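Local coordinates for SusD family protein (Bacteroides uniformis, PDB 7KV1) that probably binds beta-glucan at the cell surface of a gut bacterium, as a surface glycan-binding protein of the SusD family built around tetratricopeptide-like helices, at residues Met339-Glu342 and Thr343-Phe347; Thr450-Asp453 and Val454-Glu457. All coordinates share one frame; numbering follows the deposited sequence.

Contact 1 (Met339-Glu342 and Thr343-Phe347)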
ATOM      1  N   MET A 339      10.871  -7.870  12.058  1.00 21.87           N
ATOM      2  CA  MET A 339      11.525  -8.059  10.750  1.00 22.62           C
ATOM      3  C   MET A 339      12.302  -9.385  10.734  1.00 22.86           C
ATOM      4  O   MET A 339      13.149  -9.629  11.650  1.00 19.38           O
ATOM      5  CB  MET A 339      12.472  -6.916  10.393  1.00 23.58           C
ATOM      6  CG  MET A 339      12.904  -7.033   8.935  1.00 24.84           C
ATOM      7  SD  MET A 339      13.849  -5.646   8.434  1.00 29.01           S
ATOM      8  CE  MET A 339      12.526  -4.444   8.429  1.00 25.15           C
ATOM      9  N   ARG A 340      12.129 -10.173   9.673  1.00 19.77           N
ATOM     10  CA  ARG A 340      12.859 -11.466   9.537  1.00 21.88           C
ATOM     11  C   ARG A 340      14.344 -11.185   9.353  1.00 22.57           C
ATOM     12  O   ARG A 340      14.695 -10.181   8.689  1.00 20.39           O
ATOM     13  CB  ARG A 340      12.337 -12.337   8.397  1.00 22.80           C
ATOM     14  CG  ARG A 340      10.892 -12.729   8.623  1.00 25.85           C
ATOM     15  CD  ARG A 340      10.125 -13.207   7.398  1.00 29.47           C
ATOM     16  NE  ARG A 340      10.528 -14.511   6.950  1.00 33.37           N
ATOM     17  CZ  ARG A 340       9.698 -15.418   6.413  1.00 35.30           C
ATOM     18  NH1 ARG A 340       8.389 -15.206   6.337  1.00 37.67           N
ATOM     19  NH2 ARG A 340      10.188 -16.578   6.045  1.00 40.86           N
ATOM     20  N   LEU A 341      15.176 -12.066   9.904  1.00 24.14           N
ATOM     21  CA  LEU A 341      16.651 -11.987   9.743  1.00 26.09           C
ATOM     22  C   LEU A 341      17.002 -12.064   8.255  1.00 24.42           C
ATOM     23  O   LEU A 341      17.927 -11.377   7.800  1.00 25.73           O
ATOM     24  CB  LEU A 341      17.315 -13.131  10.528  1.00 27.73           C
ATOM     25  CG  LEU A 341      18.850 -13.181  10.468  1.00 30.22           C
ATOM     26  CD1 LEU A 341      19.480 -11.849  10.881  1.00 27.05           C
ATOM     27  CD2 LEU A 341      19.385 -14.315  11.346  1.00 30.93           C
ATOM     28  N   GLU A 342      16.303 -12.902   7.519  1.00 25.03           N
ATOM     29  CA  GLU A 342      16.484 -13.083   6.061  1.00 27.29           C
ATOM     30  C   GLU A 342      16.275 -11.728   5.369  1.00 23.77           C
ATOM     31  O   GLU A 342      16.988 -11.407   4.421  1.00 24.46           O
ATOM     32  CB  GLU A 342      15.536 -14.209   5.618  1.00 33.22           C
ATOM     33  CG  GLU A 342      15.708 -15.543   6.389  1.00 41.96           C
ATOM     34  CD  GLU A 342      15.297 -15.736   7.869  1.00 48.07           C
ATOM     35  OE1 GLU A 342      14.258 -15.215   8.326  1.00 38.93           O
ATOM     36  OE2 GLU A 342      16.014 -16.486   8.586  1.00 59.74           O
ATOM     37  N   THR A 343      15.363 -10.894   5.842  1.00 22.78           N
ATOM     38  CA  THR A 343      15.134  -9.550   5.248  1.00 22.48           C
ATOM     39  C   THR A 343      16.340  -8.630   5.501  1.00 23.77           C
ATOM     40  O   THR A 343      16.703  -7.811   4.604  1.00 22.67           O
ATOM     41  CB  THR A 343      13.829  -8.947   5.770  1.00 21.34           C
ATOM     42  OG1 THR A 343      12.852  -9.976   5.653  1.00 20.54           O
ATOM     43  CG2 THR A 343      13.410  -7.703   5.026  1.00 22.09           C
ATOM     44  N   TYR A 344      16.901  -8.669   6.707  1.00 22.46           N
ATOM     45  CA  TYR A 344      18.135  -7.907   6.992  1.00 22.05           C
ATOM     46  C   TYR A 344      19.237  -8.449   6.075  1.00 21.86           C
ATOM     47  O   TYR A 344      19.943  -7.660   5.408  1.00 22.21           O
ATOM     48  CB  TYR A 344      18.469  -7.973   8.482  1.00 22.39           C
ATOM     49  CG  TYR A 344      19.789  -7.340   8.821  1.00 23.05           C
ATOM     50  CD1 TYR A 344      19.905  -5.974   9.026  1.00 23.93           C
ATOM     51  CD2 TYR A 344      20.936  -8.114   8.883  1.00 26.69           C
ATOM     52  CE1 TYR A 344      21.133  -5.388   9.305  1.00 22.77           C
ATOM     53  CE2 TYR A 344      22.170  -7.551   9.174  1.00 26.91           C
ATOM     54  CZ  TYR A 344      22.264  -6.184   9.377  1.00 26.04           C
ATOM     55  OH  TYR A 344      23.484  -5.634   9.606  1.00 27.11           O
ATOM     56  N   GLN A 345      19.399  -9.764   6.015  1.00 22.37           N
ATOM     57  CA  GLN A 345      20.573 -10.394   5.322  1.00 24.10           C
ATOM     58  C   GLN A 345      20.504 -10.270   3.788  1.00 24.32           C
ATOM     59  O   GLN A 345      21.556 -10.409   3.148  1.00 23.21           O
ATOM     60  CB  GLN A 345      20.699 -11.868   5.718  1.00 25.64           C
ATOM     61  CG  GLN A 345      21.012 -12.044   7.189  1.00 26.78           C
ATOM     62  CD  GLN A 345      21.039 -13.495   7.603  1.00 30.55           C
ATOM     63  OE1 GLN A 345      20.354 -14.350   7.043  1.00 32.80           O
ATOM     64  NE2 GLN A 345      21.826 -13.770   8.620  1.00 31.32           N
ATOM     65  N   MET A 346      19.368  -9.923   3.178  1.00 23.23           N
ATOM     66  CA  MET A 346      19.295  -9.848   1.687  1.00 22.63           C
ATOM     67  C   MET A 346      20.015  -8.586   1.198  1.00 22.38           C
ATOM     68  O   MET A 346      20.356  -8.526   0.021  1.00 23.11           O
ATOM     69  CB  MET A 346      17.845  -9.860   1.184  1.00 24.98           C
ATOM     70  CG  MET A 346      17.102  -8.544   1.397  1.00 24.00           C
ATOM     71  SD  MET A 346      15.322  -8.793   1.076  1.00 25.61           S
ATOM     72  CE  MET A 346      14.709  -7.146   1.412  1.00 21.95           C
ATOM     73  N   PHE A 347      20.238  -7.583   2.054  1.00 22.20           N
ATOM     74  CA  PHE A 347      20.912  -6.341   1.630  1.00 23.69           C
ATOM     75  C   PHE A 347      22.426  -6.558   1.605  1.00 26.61           C
ATOM     76  O   PHE A 347      22.983  -7.172   2.560  1.00 22.86           O
ATOM     77  CB  PHE A 347      20.525  -5.175   2.544  1.00 24.85           C
ATOM     78  CG  PHE A 347      19.082  -4.724   2.474  1.00 22.92           C
ATOM     79  CD1 PHE A 347      18.672  -3.788   1.544  1.00 22.40           C
ATOM     80  CD2 PHE A 347      18.181  -5.105   3.451  1.00 23.21           C
ATOM     81  CE1 PHE A 347      17.372  -3.322   1.530  1.00 23.20           C
ATOM     82  CE2 PHE A 347      16.871  -4.655   3.424  1.00 24.08           C
ATOM     83  CZ  PHE A 347      16.461  -3.785   2.449  1.00 24.05           C
TER
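L341 and Q345 are joined through their backbones, Q345 N donating to L341 O at 2.8 Å in a short helix that starts at L341, while the bonds taken by R340 O and E342 O are weak. R340 O is approached by both T343 N and Y344 N, the latter 3.3 Å away; M346 N reaches E342 O with an N-H...O angle of 122°. The side chains of L341 and Q345 run obliquely past each other on the exposed side. With CG beside its backbone N (chi1 -65°) and an extended chain beyond, Q345 lies back over the leucine, its NE2 3.6 Å from L341 CG. This is van der Waals contact between an amide and a branched aliphatic group, and suits a place where the amide can still meet water. On the inner side, M339 and T343 cross at about a right angle. M339 has CG anti to its backbone N (chi1 -169°), which lays CG 3.8 Å from T343 CB, while its SD is 4.0 Å from T343 CG2. A flexible thioether fits this buried niche, lined also by I376 and L378 of strand 376-378. T343 divides its two branches between methionine and a polar partner: CG2 meets the thioether, and OG1 bonds to the carbonyl oxygen of N81, distant in sequence in the same chain. R340, the N-cap residue, makes a cation-pi contact with W83. The chemistry implies a short helix probably held as much by packing and the N81 bond, which satisfies the buried threonine hydroxyl, as by its own backbone bonds.

Contact 2 (Thr450-Asp453 and Val454-Glu457)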
ATOM      1  N   THR A 450      16.800  -7.268 -16.613  1.00 21.11           N
ATOM      2  CA  THR A 450      15.722  -8.222 -16.914  1.00 21.23           C
ATOM      3  C   THR A 450      14.524  -7.947 -15.995  1.00 19.61           C
ATOM      4  O   THR A 450      14.659  -7.237 -14.979  1.00 18.22           O
ATOM      5  CB  THR A 450      16.157  -9.676 -16.682  1.00 22.78           C
ATOM      6  OG1 THR A 450      16.291  -9.792 -15.269  1.00 21.80           O
ATOM      7  CG2 THR A 450      17.436 -10.056 -17.407  1.00 24.55           C
ATOM      8  N   VAL A 451      13.365  -8.494 -16.333  1.00 19.45           N
ATOM      9  CA  VAL A 451      12.156  -8.279 -15.492  1.00 22.21           C
ATOM     10  C   VAL A 451      12.411  -8.828 -14.077  1.00 21.29           C
ATOM     11  O   VAL A 451      11.997  -8.148 -13.109  1.00 20.25           O
ATOM     12  CB  VAL A 451      10.891  -8.865 -16.126  1.00 24.01           C
ATOM     13  CG1 VAL A 451       9.686  -8.610 -15.236  1.00 27.85           C
ATOM     14  CG2 VAL A 451      10.664  -8.234 -17.474  1.00 30.13           C
ATOM     15  N   ASP A 452      13.142  -9.935 -13.935  1.00 21.22           N
ATOM     16  CA  ASP A 452      13.465 -10.495 -12.594  1.00 20.44           C
ATOM     17  C   ASP A 452      14.309  -9.515 -11.776  1.00 21.32           C
ATOM     18  O   ASP A 452      14.040  -9.367 -10.570  1.00 15.90           O
ATOM     19  CB  ASP A 452      14.163 -11.846 -12.638  1.00 24.58           C
ATOM     20  CG  ASP A 452      14.067 -12.510 -11.251  1.00 27.19           C
ATOM     21  OD1 ASP A 452      12.934 -12.678 -10.711  1.00 24.72           O
ATOM     22  OD2 ASP A 452      15.106 -12.754 -10.689  1.00 26.49           O
ATOM     23  N   ASP A 453      15.260  -8.817 -12.404  1.00 19.69           N
ATOM     24  CA  ASP A 453      16.051  -7.768 -11.712  1.00 19.70           C
ATOM     25  C   ASP A 453      15.101  -6.703 -11.142  1.00 18.47           C
ATOM     26  O   ASP A 453      15.370  -6.222 -10.029  1.00 18.69           O
ATOM     27  CB  ASP A 453      17.063  -7.092 -12.648  1.00 21.38           C
ATOM     28  CG  ASP A 453      18.160  -8.012 -13.172  1.00 26.55           C
ATOM     29  OD1 ASP A 453      18.588  -8.898 -12.386  1.00 25.51           O
ATOM     30  OD2 ASP A 453      18.589  -7.835 -14.380  1.00 26.71           O
ATOM     31  N   VAL A 454      14.106  -6.264 -11.918  1.00 17.11           N
ATOM     32  CA  VAL A 454      13.146  -5.220 -11.454  1.00 16.96           C
ATOM     33  C   VAL A 454      12.390  -5.777 -10.238  1.00 16.83           C
ATOM     34  O   VAL A 454      12.309  -5.085  -9.219  1.00 19.08           O
ATOM     35  CB  VAL A 454      12.200  -4.750 -12.560  1.00 16.99           C
ATOM     36  CG1 VAL A 454      11.283  -3.635 -12.065  1.00 17.22           C
ATOM     37  CG2 VAL A 454      12.966  -4.326 -13.797  1.00 19.52           C
ATOM     38  N   LEU A 455      11.864  -7.000 -10.303  1.00 18.35           N
ATOM     39  CA  LEU A 455      11.137  -7.571  -9.140  1.00 17.98           C
ATOM     40  C   LEU A 455      12.069  -7.632  -7.923  1.00 19.23           C
ATOM     41  O   LEU A 455      11.613  -7.364  -6.763  1.00 18.25           O
ATOM     42  CB  LEU A 455      10.582  -8.948  -9.528  1.00 19.72           C
ATOM     43  CG  LEU A 455       9.622  -8.955 -10.708  1.00 18.73           C
ATOM     44  CD1 LEU A 455       9.166 -10.364 -10.963  1.00 19.84           C
ATOM     45  CD2 LEU A 455       8.424  -8.020 -10.471  1.00 19.10           C
ATOM     46  N   THR A 456      13.336  -7.997  -8.106  1.00 17.85           N
ATOM     47  CA  THR A 456      14.287  -8.044  -6.964  1.00 18.98           C
ATOM     48  C   THR A 456      14.468  -6.639  -6.404  1.00 19.14           C
ATOM     49  O   THR A 456      14.452  -6.488  -5.170  1.00 23.64           O
ATOM     50  CB  THR A 456      15.622  -8.686  -7.363  1.00 21.48           C
ATOM     51  OG1 THR A 456      15.294 -10.040  -7.673  1.00 21.36           O
ATOM     52  CG2 THR A 456      16.678  -8.577  -6.279  1.00 19.91           C
ATOM     53  N   GLU A 457      14.633  -5.643  -7.264  1.00 18.43           N
ATOM     54  CA  GLU A 457      14.836  -4.245  -6.832  1.00 19.13           C
ATOM     55  C   GLU A 457      13.618  -3.722  -6.054  1.00 17.95           C
ATOM     56  O   GLU A 457      13.810  -3.032  -5.031  1.00 16.32           O
ATOM     57  CB  GLU A 457      15.182  -3.340  -8.008  1.00 19.22           C
ATOM     58  CG  GLU A 457      15.958  -2.129  -7.584  1.00 21.01           C
ATOM     59  CD  GLU A 457      17.348  -2.423  -7.043  1.00 22.89           C
ATOM     60  OE1 GLU A 457      18.009  -3.326  -7.601  1.00 22.36           O
ATOM     61  OE2 GLU A 457      17.761  -1.731  -6.063  1.00 23.48           O
TER
HETATM   62  O   HOH W   1      17.925  -5.557  -9.179  1.00 25.05           O
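T456 keeps OG1 beside its own backbone N (chi1 -65°), which brings the hydroxyl over D452 O, 3.2 Å away and above the carbonyl plane. T456 N donates to the same D452 O at 2.9 Å, and one oxygen thus holds two donors from a single threonine. The hydroxyl also bonds to N485 ND2, and D452 OD1 is held by S482 N and N485 ND2, tying this side to the segment around residues 482-485.

One turn earlier, T450 and D453 form a capping box at the start of helix 451-461. D453 N donates to T450 OG1 at 3.2 Å. T450 N returns a bond to D453 OD2 at 2.9 Å, reaching that oxygen on its anti side and 34° out of the carboxylate plane; D453 allows this by turning CG beside its own backbone N (chi1 -65°). Threonine suits the N-cap because its short side chain can accept from an N-H of the first turn; aspartate suits the third helical position because its carboxylate reaches back to the N-cap amide.

From this start the helix runs regularly, L455 N donating to V451 O at 3.0 Å. V454 and L455 turn to other neighbours, V454 packing on A416, E417 and L434, and L455 on A481.

A water bridges D453 O to E457 OE1, 2.7 Å from the latter. E457 is buried, but its carboxylate forms salt bridges with R353 and R438, which would probably favour its charged form. The negative D453 near the N-terminus is likewise likely to interact favourably with the helix dipole: capping secures the helix start, and the charge probably adds to it.

In the fold
Contacts 1 and 2 both describe a helix start, with centres about 18 Å apart and nearest atoms about 7 Å apart, so they do not touch. Both are partly buried and lie within the SusD family region. They are nevertheless connected: T343 and M346 rest on R459, and M346 and F347 on L460, further along the helix that contact 2 begins. R353 and R354 of helix 353-357 form another link, the former bridging to E457 and touching F347, the latter touching Y344. Contact 1 has one good backbone bond among weak ones, with apolar packing against strand 376-378; contact 2 uses side-chain capping and charge, facing helices 408-420 and 429-440.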